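Local atomic coordinates of putative amino acid binding protein (Streptococcus mutans, PDB entry 4C0R), a protein that binds oxidized glutathione and, as the solute-binding protein GshT, probably delivers glutathione to the cystine ABC importer TcyBC. Residues V192-A197 / K205-R210; P122-F127 / N134-N139; T13-Y18 / K226-S231. All coordinates share one frame; numbering follows the deposited sequence.

Interactions 1 and 3 belong to one lobe of a two-lobed solute-binding protein, and interaction 2 to the other, with oxidized glutathione disulfide held in the cleft by residues of both lobes. The centres of interactions 1 and 3 are about 18 Å apart, and they touch through Val192 CG2 and Phe16 CE2 at 4.0 Å. Interaction 2 stands apart, its centre about 32 Å from that of interaction 1 and about 28 Å from that of interaction 3. Interaction 3 reaches the ligand through a hydrogen bond from Thr13. The side chain of Leu124 in interaction 2 is about 9 Å from the ligand. Of the side chains that touch in interaction 1, that of Phe194 stays about 12 Å from it.

Interaction 1 (V192-A197 / K205-R210); sequences VYFIFA and KFVNKR
Phe196 and Phe194, two residues apart on strand 191-196 and therefore on the same side of it, both reach toward Val207 of helix 201-216. The closer fit is at Phe196: its CZ lies 3.9 Å from Val207 CB, which sits at the ring edge near its plane, and its CE2 is likewise 3.9 Å from Val207 CG2. Phe194 is more loosely engaged, its CD2 approaching Val207 CG1 at 4.2 Å with the ring turned obliquely to that methyl. With CG1 of Val207 anti to the backbone N (chi1 168°), CG2 faces Phe196 and CG1 comes within range of both rings. Helix 27-36 adds Val31 and Ala32 against Phe194 and Phe36 against Val207, and all three touching residues are buried. The outer side of the helix differs: Lys205 and Lys209 are partly exposed and their chains are not modelled beyond CB, while CB of Lys205 points away from the strand. The strand spends its backbone bonds on strands 65-71 and 81-96, and Asn208 OD1 of the helix bonds to Asn84 N nearby. Between 192-197 and 205-210 themselves the contact is apolar alone, resting on van der Waals and hydrophobic forces rather than directional bonds.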
loop_
_atom_site.group_PDB
_atom_site.type_symbol
_atom_site.label_atom_id
_atom_site.label_comp_id
_atom_site.label_asym_id
_atom_site.label_seq_id
_atom_site.Cartn_x
_atom_site.Cartn_y
_atom_site.Cartn_z
ATOM N N VAL A 192 -7.225 -0.376 1.861
ATOM C CA VAL A 192 -6.488 -0.178 0.628
ATOM C C VAL A 192 -7.352 -0.702 -0.524
ATOM O O VAL A 192 -8.335 -1.472 -0.293
ATOM C CB VAL A 192 -5.166 -0.773 0.661
ATOM C CG1 VAL A 192 -4.237 0.006 1.686
ATOM C CG2 VAL A 192 -5.286 -2.234 0.943
ATOM N N TYR A 193 -7.045 -0.266 -1.741
ATOM C CA TYR A 193 -7.995 -0.334 -2.849
ATOM C C TYR A 193 -7.293 -0.471 -4.170
ATOM O O TYR A 193 -6.108 -0.093 -4.246
ATOM C CB TYR A 193 -8.668 1.047 -2.980
ATOM C CG TYR A 193 -9.442 1.515 -1.783
ATOM C CD1 TYR A 193 -8.829 2.175 -0.711
ATOM C CD2 TYR A 193 -10.791 1.285 -1.726
ATOM C CE1 TYR A 193 -9.574 2.608 0.398
ATOM C CE2 TYR A 193 -11.538 1.673 -0.617
ATOM C CZ TYR A 193 -10.947 2.359 0.414
ATOM O OH TYR A 193 -11.720 2.757 1.490
ATOM N N PHE A 194 -8.009 -0.885 -5.190
ATOM C CA PHE A 194 -7.603 -0.637 -6.571
ATOM C C PHE A 194 -8.066 0.752 -6.944
ATOM O O PHE A 194 -9.126 1.202 -6.493
ATOM C CB PHE A 194 -8.265 -1.608 -7.528
ATOM C CG PHE A 194 -7.807 -3.038 -7.352
ATOM C CD1 PHE A 194 -6.516 -3.413 -7.700
ATOM C CD2 PHE A 194 -8.666 -4.003 -6.840
ATOM C CE1 PHE A 194 -6.097 -4.727 -7.551
ATOM C CE2 PHE A 194 -8.234 -5.335 -6.704
ATOM C CZ PHE A 194 -6.970 -5.674 -7.066
ATOM N N ILE A 195 -7.307 1.444 -7.794
ATOM C CA ILE A 195 -7.775 2.669 -8.375
ATOM C C ILE A 195 -7.819 2.549 -9.892
ATOM O O ILE A 195 -7.202 1.668 -10.475
ATOM C CB ILE A 195 -6.930 3.888 -7.962
ATOM C CG1 ILE A 195 -5.463 3.715 -8.363
ATOM C CG2 ILE A 195 -7.064 4.212 -6.484
ATOM C CD1 ILE A 195 -4.616 4.991 -8.109
ATOM N N PHE A 196 -8.599 3.433 -10.520
ATOM C CA PHE A 196 -8.776 3.338 -11.962
ATOM C C PHE A 196 -8.700 4.713 -12.601
ATOM O O PHE A 196 -9.042 5.722 -11.985
ATOM C CB PHE A 196 -10.142 2.761 -12.362
ATOM C CG PHE A 196 -10.477 1.463 -11.686
ATOM C CD1 PHE A 196 -10.995 1.446 -10.413
ATOM C CD2 PHE A 196 -10.293 0.279 -12.342
ATOM C CE1 PHE A 196 -11.324 0.244 -9.776
ATOM C CE2 PHE A 196 -10.602 -0.923 -11.723
ATOM C CZ PHE A 196 -11.128 -0.935 -10.428
ATOM N N ALA A 197 -8.354 4.705 -13.875
ATOM C CA ALA A 197 -8.443 5.922 -14.683
ATOM C C ALA A 197 -9.899 6.354 -14.649
ATOM O O ALA A 197 -10.828 5.546 -14.544
ATOM C CB ALA A 197 -7.941 5.639 -16.101
ATOM N N LYS A 205 -16.935 -1.193 -12.204
ATOM C CA LYS A 205 -18.116 -1.968 -11.889
ATOM C C LYS A 205 -17.847 -3.431 -11.931
ATOM O O LYS A 205 -18.340 -4.173 -11.060
ATOM C CB LYS A 205 -19.229 -1.601 -12.863
ATOM N N PHE A 206 -17.138 -3.874 -12.967
ATOM C CA PHE A 206 -16.800 -5.280 -13.064
ATOM C C PHE A 206 -15.974 -5.720 -11.882
ATOM O O PHE A 206 -16.252 -6.751 -11.251
ATOM C CB PHE A 206 -16.096 -5.619 -14.367
ATOM C CG PHE A 206 -15.561 -7.001 -14.404
ATOM C CD1 PHE A 206 -16.396 -8.057 -14.634
ATOM C CD2 PHE A 206 -14.223 -7.241 -14.186
ATOM C CE1 PHE A 206 -15.908 -9.355 -14.649
ATOM C CE2 PHE A 206 -13.731 -8.527 -14.180
ATOM C CZ PHE A 206 -14.569 -9.588 -14.427
ATOM N N VAL A 207 -14.910 -4.966 -11.601
ATOM C CA VAL A 207 -14.050 -5.337 -10.471
ATOM C C VAL A 207 -14.861 -5.388 -9.148
ATOM O O VAL A 207 -14.718 -6.313 -8.331
ATOM C CB VAL A 207 -12.847 -4.399 -10.353
ATOM C CG1 VAL A 207 -12.134 -4.583 -9.062
ATOM C CG2 VAL A 207 -11.927 -4.587 -11.536
ATOM N N ASN A 208 -15.711 -4.411 -8.925
ATOM C CA ASN A 208 -16.464 -4.392 -7.682
ATOM C C ASN A 208 -17.434 -5.591 -7.584
ATOM O O ASN A 208 -17.578 -6.168 -6.513
ATOM C CB ASN A 208 -17.230 -3.072 -7.505
ATOM C CG ASN A 208 -16.350 -1.932 -7.134
ATOM O OD1 ASN A 208 -15.213 -2.115 -6.714
ATOM N ND2 ASN A 208 -16.884 -0.715 -7.269
ATOM N N LYS A 209 -18.111 -5.944 -8.697
ATOM C CA LYS A 209 -18.996 -7.081 -8.699
ATOM C C LYS A 209 -18.211 -8.352 -8.317
ATOM O O LYS A 209 -18.668 -9.193 -7.498
ATOM C CB LYS A 209 -19.647 -7.237 -10.060
ATOM N N ARG A 210 -17.023 -8.492 -8.904
ATOM C CA ARG A 210 -16.171 -9.646 -8.586
ATOM C C ARG A 210 -15.714 -9.638 -7.116
ATOM O O ARG A 210 -15.643 -10.686 -6.474
ATOM C CB ARG A 210 -14.989 -9.699 -9.534
ATOM C CG ARG A 210 -15.395 -10.032 -10.995
ATOM C CD ARG A 210 -15.730 -11.475 -11.186
ATOM N NE ARG A 210 -14.598 -12.332 -10.975
ATOM C CZ ARG A 210 -14.632 -13.582 -10.582
ATOM N NH1 ARG A 210 -15.822 -14.193 -10.419
ATOM N NH2 ARG A 210 -13.515 -14.241 -10.356
#

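Interaction 2 (P122-F127 / N134-N139); sequences PMLQKF and NQVKLN
Leu124 and Val136 bring their CA atoms to 7.4 Å, and about one helical turn further on Phe127 and Gln135 stand 7.7 Å apart at CA, so helix 120-130 runs close beside the chain entering strand 137-140. Within the strand, one methyl of Leu138 does the touching: its CD2 rests 3.7 Å from both CB and CD1 of Leu124, the two side chains meeting at a slant. Leu124 CD2 is only loosely met by Val136 CG2, at 4.5 Å. These elements form the second half of a beta-alpha-beta unit, in which strand 111-114 leads through helix 120-130 into the parallel strand 137-140; Leu124 also packs on Thr112 and Val114 of the first strand, filling the space between helix and sheet. Val136 CG2 turns instead to the Phe127 ring, 3.8 Å from its CD1 and the same from CE1, approaching one ring bond obliquely. Phe127 swings there with CG anti to the backbone N (chi1 178°), and its ring is further held by a stack with His131 and a T-shaped contact with Tyr104. The N-H of Val136 is bonded to Asn128 OD1. On the exposed margin, the aliphatic part of Gln125 meets Leu138, CG to CD1 at 4.2 Å.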
loop_
_atom_site.group_PDB
_atom_site.type_symbol
_atom_site.label_atom_id
_atom_site.label_comp_id
_atom_site.label_asym_id
_atom_site.label_seq_id
_atom_site.Cartn_x
_atom_site.Cartn_y
_atom_site.Cartn_z
ATOM N N PRO A 122 2.121 13.781 3.761
ATOM C CA PRO A 122 1.278 14.829 4.344
ATOM C C PRO A 122 0.987 14.611 5.834
ATOM O O PRO A 122 0.782 15.532 6.577
ATOM C CB PRO A 122 -0.018 14.775 3.508
ATOM C CG PRO A 122 0.068 13.509 2.713
ATOM C CD PRO A 122 1.519 13.201 2.550
ATOM N N MET A 123 0.996 13.350 6.269
ATOM C CA MET A 123 0.826 13.049 7.673
ATOM C C MET A 123 1.935 13.695 8.498
ATOM O O MET A 123 1.676 14.315 9.549
ATOM C CB MET A 123 0.874 11.510 7.887
ATOM C CG MET A 123 0.583 11.161 9.305
ATOM S SD MET A 123 0.714 9.377 9.428
ATOM C CE MET A 123 -0.755 9.047 8.504
ATOM N N LEU A 124 3.180 13.533 8.059
ATOM C CA LEU A 124 4.322 14.030 8.803
ATOM C C LEU A 124 4.415 15.542 8.630
ATOM O O LEU A 124 4.873 16.263 9.533
ATOM C CB LEU A 124 5.585 13.317 8.392
ATOM C CG LEU A 124 5.660 11.873 8.946
ATOM C CD1 LEU A 124 6.781 11.110 8.309
ATOM C CD2 LEU A 124 5.820 11.934 10.429
ATOM N N GLN A 125 3.979 16.029 7.479
ATOM C CA GLN A 125 3.991 17.500 7.285
ATOM C C GLN A 125 3.015 18.151 8.229
ATOM O O GLN A 125 3.290 19.262 8.755
ATOM C CB GLN A 125 3.687 17.884 5.843
ATOM C CG GLN A 125 4.788 17.524 4.911
ATOM C CD GLN A 125 4.436 17.630 3.444
ATOM O OE1 GLN A 125 3.275 17.447 3.035
ATOM N NE2 GLN A 125 5.447 17.888 2.647
ATOM N N LYS A 126 1.854 17.535 8.428
ATOM C CA LYS A 126 0.888 18.017 9.428
ATOM C C LYS A 126 1.449 17.962 10.823
ATOM O O LYS A 126 1.238 18.855 11.636
ATOM C CB LYS A 126 -0.434 17.278 9.340
ATOM C CG LYS A 126 -1.388 17.615 10.451
ATOM N N PHE A 127 2.156 16.886 11.134
ATOM C CA PHE A 127 2.751 16.765 12.443
ATOM C C PHE A 127 3.734 17.917 12.650
ATOM O O PHE A 127 3.842 18.493 13.743
ATOM C CB PHE A 127 3.509 15.437 12.555
ATOM C CG PHE A 127 4.208 15.249 13.869
ATOM C CD1 PHE A 127 5.476 15.747 14.081
ATOM C CD2 PHE A 127 3.560 14.580 14.919
ATOM C CE1 PHE A 127 6.103 15.564 15.330
ATOM C CE2 PHE A 127 4.166 14.407 16.129
ATOM C CZ PHE A 127 5.449 14.906 16.335
ATOM N N ASN A 134 10.066 21.417 17.131
ATOM C CA ASN A 134 10.720 20.132 17.332
ATOM C C ASN A 134 10.249 19.218 16.183
ATOM O O ASN A 134 9.643 18.170 16.405
ATOM C CB ASN A 134 10.344 19.555 18.693
ATOM C CG ASN A 134 11.316 18.510 19.194
ATOM O OD1 ASN A 134 12.430 18.343 18.677
ATOM N ND2 ASN A 134 10.887 17.765 20.194
ATOM N N GLN A 135 10.506 19.654 14.964
ATOM C CA GLN A 135 10.029 18.932 13.782
ATOM C C GLN A 135 10.798 17.656 13.523
ATOM O O GLN A 135 11.956 17.496 13.912
ATOM C CB GLN A 135 10.155 19.815 12.572
ATOM C CG GLN A 135 9.249 21.012 12.618
ATOM C CD GLN A 135 9.356 21.870 11.377
ATOM O OE1 GLN A 135 9.323 21.362 10.261
ATOM N NE2 GLN A 135 9.493 23.180 11.564
ATOM N N VAL A 136 10.100 16.733 12.871
ATOM C CA VAL A 136 10.679 15.563 12.295
ATOM C C VAL A 136 11.484 16.001 11.095
ATOM O O VAL A 136 11.028 16.836 10.336
ATOM C CB VAL A 136 9.562 14.610 11.811
ATOM C CG1 VAL A 136 10.119 13.383 11.087
ATOM C CG2 VAL A 136 8.741 14.165 12.963
ATOM N N LYS A 137 12.678 15.474 10.979
ATOM C CA LYS A 137 13.532 15.734 9.841
ATOM C C LYS A 137 13.122 14.747 8.735
ATOM O O LYS A 137 13.394 13.550 8.865
ATOM C CB LYS A 137 14.973 15.477 10.238
ATOM N N LEU A 138 12.518 15.257 7.659
ATOM C CA LEU A 138 12.064 14.417 6.548
ATOM C C LEU A 138 13.129 14.305 5.488
ATOM O O LEU A 138 13.566 15.314 4.957
ATOM C CB LEU A 138 10.805 14.993 5.903
ATOM C CG LEU A 138 9.621 15.193 6.835
ATOM C CD1 LEU A 138 8.558 16.034 6.178
ATOM C CD2 LEU A 138 9.071 13.800 7.202
ATOM N N ASN A 139 13.571 13.086 5.204
ATOM C CA ASN A 139 14.548 12.843 4.171
ATOM C C ASN A 139 13.871 12.108 3.043
ATOM O O ASN A 139 13.587 10.905 3.152
ATOM C CB ASN A 139 15.662 12.009 4.744
ATOM C CG ASN A 139 16.341 12.706 5.911
ATOM O OD1 ASN A 139 15.951 12.572 7.105
ATOM N ND2 ASN A 139 17.369 13.479 5.574
#

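Interaction 3 (T13-Y18 / K226-S231); sequences TNPFSY and KYLGGS. With GDS (oxidized glutathione disulfide), chain C.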
loop_
_atom_site.group_PDB
_atom_site.type_symbol
_atom_site.label_atom_id
_atom_site.label_comp_id
_atom_site.label_asym_id
_atom_site.label_seq_id
_atom_site.Cartn_x
_atom_site.Cartn_y
_atom_site.Cartn_z
ATOM N N THR A 13 6.756 -3.670 -2.687
ATOM C CA THR A 13 6.044 -3.561 -1.430
ATOM C C THR A 13 5.501 -4.923 -0.979
ATOM O O THR A 13 4.287 -5.171 -1.048
ATOM C CB THR A 13 4.923 -2.502 -1.535
ATOM O OG1 THR A 13 5.443 -1.300 -2.160
ATOM C CG2 THR A 13 4.340 -2.139 -0.191
ATOM N N ASN A 14 6.399 -5.764 -0.551
ATOM C CA ASN A 14 6.020 -7.091 -0.085
ATOM C C ASN A 14 5.147 -6.928 1.149
ATOM O O ASN A 14 5.497 -6.158 2.015
ATOM C CB ASN A 14 7.329 -7.821 0.226
ATOM C CG ASN A 14 7.196 -9.189 0.793
ATOM O OD1 ASN A 14 6.160 -9.830 0.846
ATOM N ND2 ASN A 14 8.340 -9.665 1.297
ATOM N N PRO A 15 4.004 -7.636 1.246
ATOM C CA PRO A 15 3.480 -8.705 0.395
ATOM C C PRO A 15 2.338 -8.309 -0.523
ATOM O O PRO A 15 1.661 -9.155 -1.053
ATOM C CB PRO A 15 2.961 -9.688 1.404
ATOM C CG PRO A 15 2.387 -8.794 2.468
ATOM C CD PRO A 15 3.309 -7.615 2.559
ATOM N N PHE A 16 2.153 -7.010 -0.760
ATOM C CA PHE A 16 1.088 -6.550 -1.638
ATOM C C PHE A 16 1.447 -6.672 -3.098
ATOM O O PHE A 16 0.640 -7.056 -3.925
ATOM C CB PHE A 16 0.627 -5.097 -1.293
ATOM C CG PHE A 16 -0.330 -5.073 -0.122
ATOM C CD1 PHE A 16 0.160 -5.118 1.198
ATOM C CD2 PHE A 16 -1.693 -5.081 -0.311
ATOM C CE1 PHE A 16 -0.700 -5.171 2.217
ATOM C CE2 PHE A 16 -2.542 -5.143 0.734
ATOM C CZ PHE A 16 -2.062 -5.194 1.981
ATOM N N SER A 17 2.690 -6.341 -3.384
ATOM C CA SER A 17 3.154 -6.284 -4.762
ATOM C C SER A 17 4.672 -6.445 -4.770
ATOM O O SER A 17 5.392 -5.604 -4.234
ATOM C CB SER A 17 2.721 -5.025 -5.483
ATOM O OG SER A 17 3.251 -5.040 -6.829
ATOM N N TYR A 18 5.143 -7.546 -5.325
ATOM C CA TYR A 18 6.595 -7.885 -5.278
ATOM C C TYR A 18 6.895 -8.964 -6.321
ATOM O O TYR A 18 6.018 -9.580 -6.860
ATOM C CB TYR A 18 7.046 -8.364 -3.885
ATOM C CG TYR A 18 6.460 -9.665 -3.382
ATOM C CD1 TYR A 18 5.190 -9.704 -2.780
ATOM C CD2 TYR A 18 7.156 -10.844 -3.485
ATOM C CE1 TYR A 18 4.646 -10.868 -2.360
ATOM C CE2 TYR A 18 6.599 -12.041 -3.017
ATOM C CZ TYR A 18 5.350 -12.028 -2.457
ATOM O OH TYR A 18 4.773 -13.189 -1.970
ATOM N N LYS A 226 -3.199 -16.335 2.366
ATOM C CA LYS A 226 -2.101 -16.890 1.582
ATOM C C LYS A 226 -1.003 -15.888 1.319
ATOM O O LYS A 226 0.184 -16.178 1.486
ATOM C CB LYS A 226 -2.598 -17.410 0.248
ATOM C CG LYS A 226 -1.519 -18.058 -0.636
ATOM C CD LYS A 226 -2.158 -18.737 -1.841
ATOM C CE LYS A 226 -1.139 -19.552 -2.663
ATOM N NZ LYS A 226 0.255 -19.370 -2.193
ATOM N N TYR A 227 -1.415 -14.689 0.891
ATOM C CA TYR A 227 -0.463 -13.657 0.526
ATOM C C TYR A 227 -0.142 -12.643 1.624
ATOM O O TYR A 227 1.028 -12.223 1.745
ATOM C CB TYR A 227 -0.858 -12.995 -0.832
ATOM C CG TYR A 227 -0.877 -14.018 -1.968
ATOM C CD1 TYR A 227 0.331 -14.481 -2.567
ATOM C CD2 TYR A 227 -2.031 -14.535 -2.423
ATOM C CE1 TYR A 227 0.309 -15.437 -3.566
ATOM C CE2 TYR A 227 -2.071 -15.484 -3.412
ATOM C CZ TYR A 227 -0.903 -15.953 -3.979
ATOM O OH TYR A 227 -1.029 -16.926 -4.976
ATOM N N LEU A 228 -1.115 -12.274 2.458
ATOM C CA LEU A 228 -0.902 -11.322 3.542
ATOM C C LEU A 228 -0.483 -11.947 4.866
ATOM O O LEU A 228 0.042 -11.275 5.717
ATOM C CB LEU A 228 -2.126 -10.415 3.792
ATOM C CG LEU A 228 -2.504 -9.685 2.523
ATOM C CD1 LEU A 228 -3.732 -8.881 2.842
ATOM C CD2 LEU A 228 -1.374 -8.820 2.017
ATOM N N GLY A 229 -0.756 -13.237 5.034
ATOM C CA GLY A 229 -0.388 -13.967 6.243
ATOM C C GLY A 229 -1.401 -13.927 7.377
ATOM O O GLY A 229 -1.109 -14.277 8.521
ATOM N N GLY A 230 -2.622 -13.515 7.074
ATOM C CA GLY A 230 -3.692 -13.444 8.032
ATOM C C GLY A 230 -4.945 -12.944 7.368
ATOM O O GLY A 230 -4.935 -12.738 6.151
ATOM N N SER A 231 -6.025 -12.835 8.136
ATOM C CA SER A 231 -7.301 -12.425 7.626
ATOM C C SER A 231 -7.467 -10.934 7.893
ATOM O O SER A 231 -7.722 -10.503 9.026
ATOM C CB SER A 231 -8.402 -13.244 8.310
ATOM O OG SER A 231 -9.637 -13.065 7.641
HETATM C CD1 GDS C . 9.912 5.337 -5.303
HETATM N N2 GDS C . 10.318 4.531 -4.143
HETATM C CA2 GDS C . 10.001 3.152 -4.227
HETATM C C2 GDS C . 10.934 2.235 -4.936
HETATM O O2 GDS C . 10.528 1.152 -5.407
HETATM C CB2 GDS C . 8.772 2.538 -3.676
HETATM S SG2 GDS C . 7.792 3.665 -2.708
HETATM N N3 GDS C . 12.316 2.650 -5.057
HETATM C CA3 GDS C . 13.251 1.829 -5.825
HETATM C C3 GDS C . 13.431 2.612 -7.123
HETATM O OE3 GDS C . 14.559 2.661 -7.707
HETATM O OE4 GDS C . 12.476 3.247 -7.659
HETATM N N4 GDS C . 5.984 3.049 -0.086
HETATM C CA4 GDS C . 7.079 3.105 0.854
HETATM C C4 GDS C . 7.133 4.441 1.508
HETATM O OE5 GDS C . 6.114 5.196 1.556
HETATM O OE6 GDS C . 8.221 4.756 2.065
HETATM C C5 GDS C . 5.823 1.870 -0.877
HETATM O O5 GDS C . 6.583 0.916 -0.719
HETATM C CA5 GDS C . 4.771 1.974 -1.888
HETATM N N5 GDS C . 3.594 2.675 -1.578
HETATM C CB5 GDS C . 5.284 2.065 -3.287
HETATM S SG5 GDS C . 5.950 3.730 -3.561
HETATM C CA6 GDS C . 0.233 4.291 1.320
HETATM C C6 GDS C . -0.341 5.189 0.235
HETATM O OE7 GDS C . 0.292 6.234 -0.079
HETATM O OE8 GDS C . -1.410 4.892 -0.349
HETATM N N6 GDS C . -0.798 3.290 1.653
HETATM C CB6 GDS C . 1.506 3.662 0.883
HETATM C CG6 GDS C . 1.355 3.146 -0.565
HETATM C CD6 GDS C . 2.518 2.210 -0.819
HETATM O O6 GDS C . 2.594 1.036 -0.430
HETATM O O HOH W 1 3.027 -13.173 -0.104
#
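Tyr227, near the C-terminal end of helix 219-228, makes its closest approach to segment 13-18 through its backbone carbonyl. Its O lies 3.2 Å from Pro15 CB, and it also accepts a hydrogen bond of 2.9 Å from a water. That water sits 2.6 Å from Tyr18 OH, so it bridges the helix end to the Tyr18 side chain. The Tyr227 ring packs nearby against Thr25 and Glu30.

Leu228 carries the apolar part. With CG anti to its carbonyl carbon (chi1 -56°), the branch reaches across to Pro15 and Phe16, and CD2 serves both. It is 3.8 Å from Pro15 CG, while 3.9 Å separates it from the centroid of the Phe16 ring, only 19° off the normal: a CH-pi contact over one face. The CB of Phe16 points away from the helix, yet the ring still presents that face to the methyl.

Gly229, the first residue past the helix, has a positive phi of 88°, where a CB would press against the carbonyl O of Leu228. Beyond it the chain is tied back to its own helix, Gly230 O bonding to Ser224 OG and Ser231 OG to Glu221.

The segment that receives this helix end is held by its own backbone bonds. A cis peptide precedes Pro15. Thr13 OG1 donates 2.9 Å to O5 of the oxidized glutathione, and it is also bonded to Asn68 ND2. On the backbone of the same residue, Thr13 O accepts from both Phe16 N (2.8 Å) and Ser17 N (3.1 Å). With Phe16 and Ser17 both facing Thr13, this is a classic beta bulge between strands 12-13 and 17-20, set at the ligand pocket of a family 3 solute-binding protein and backed by a C-terminal helix.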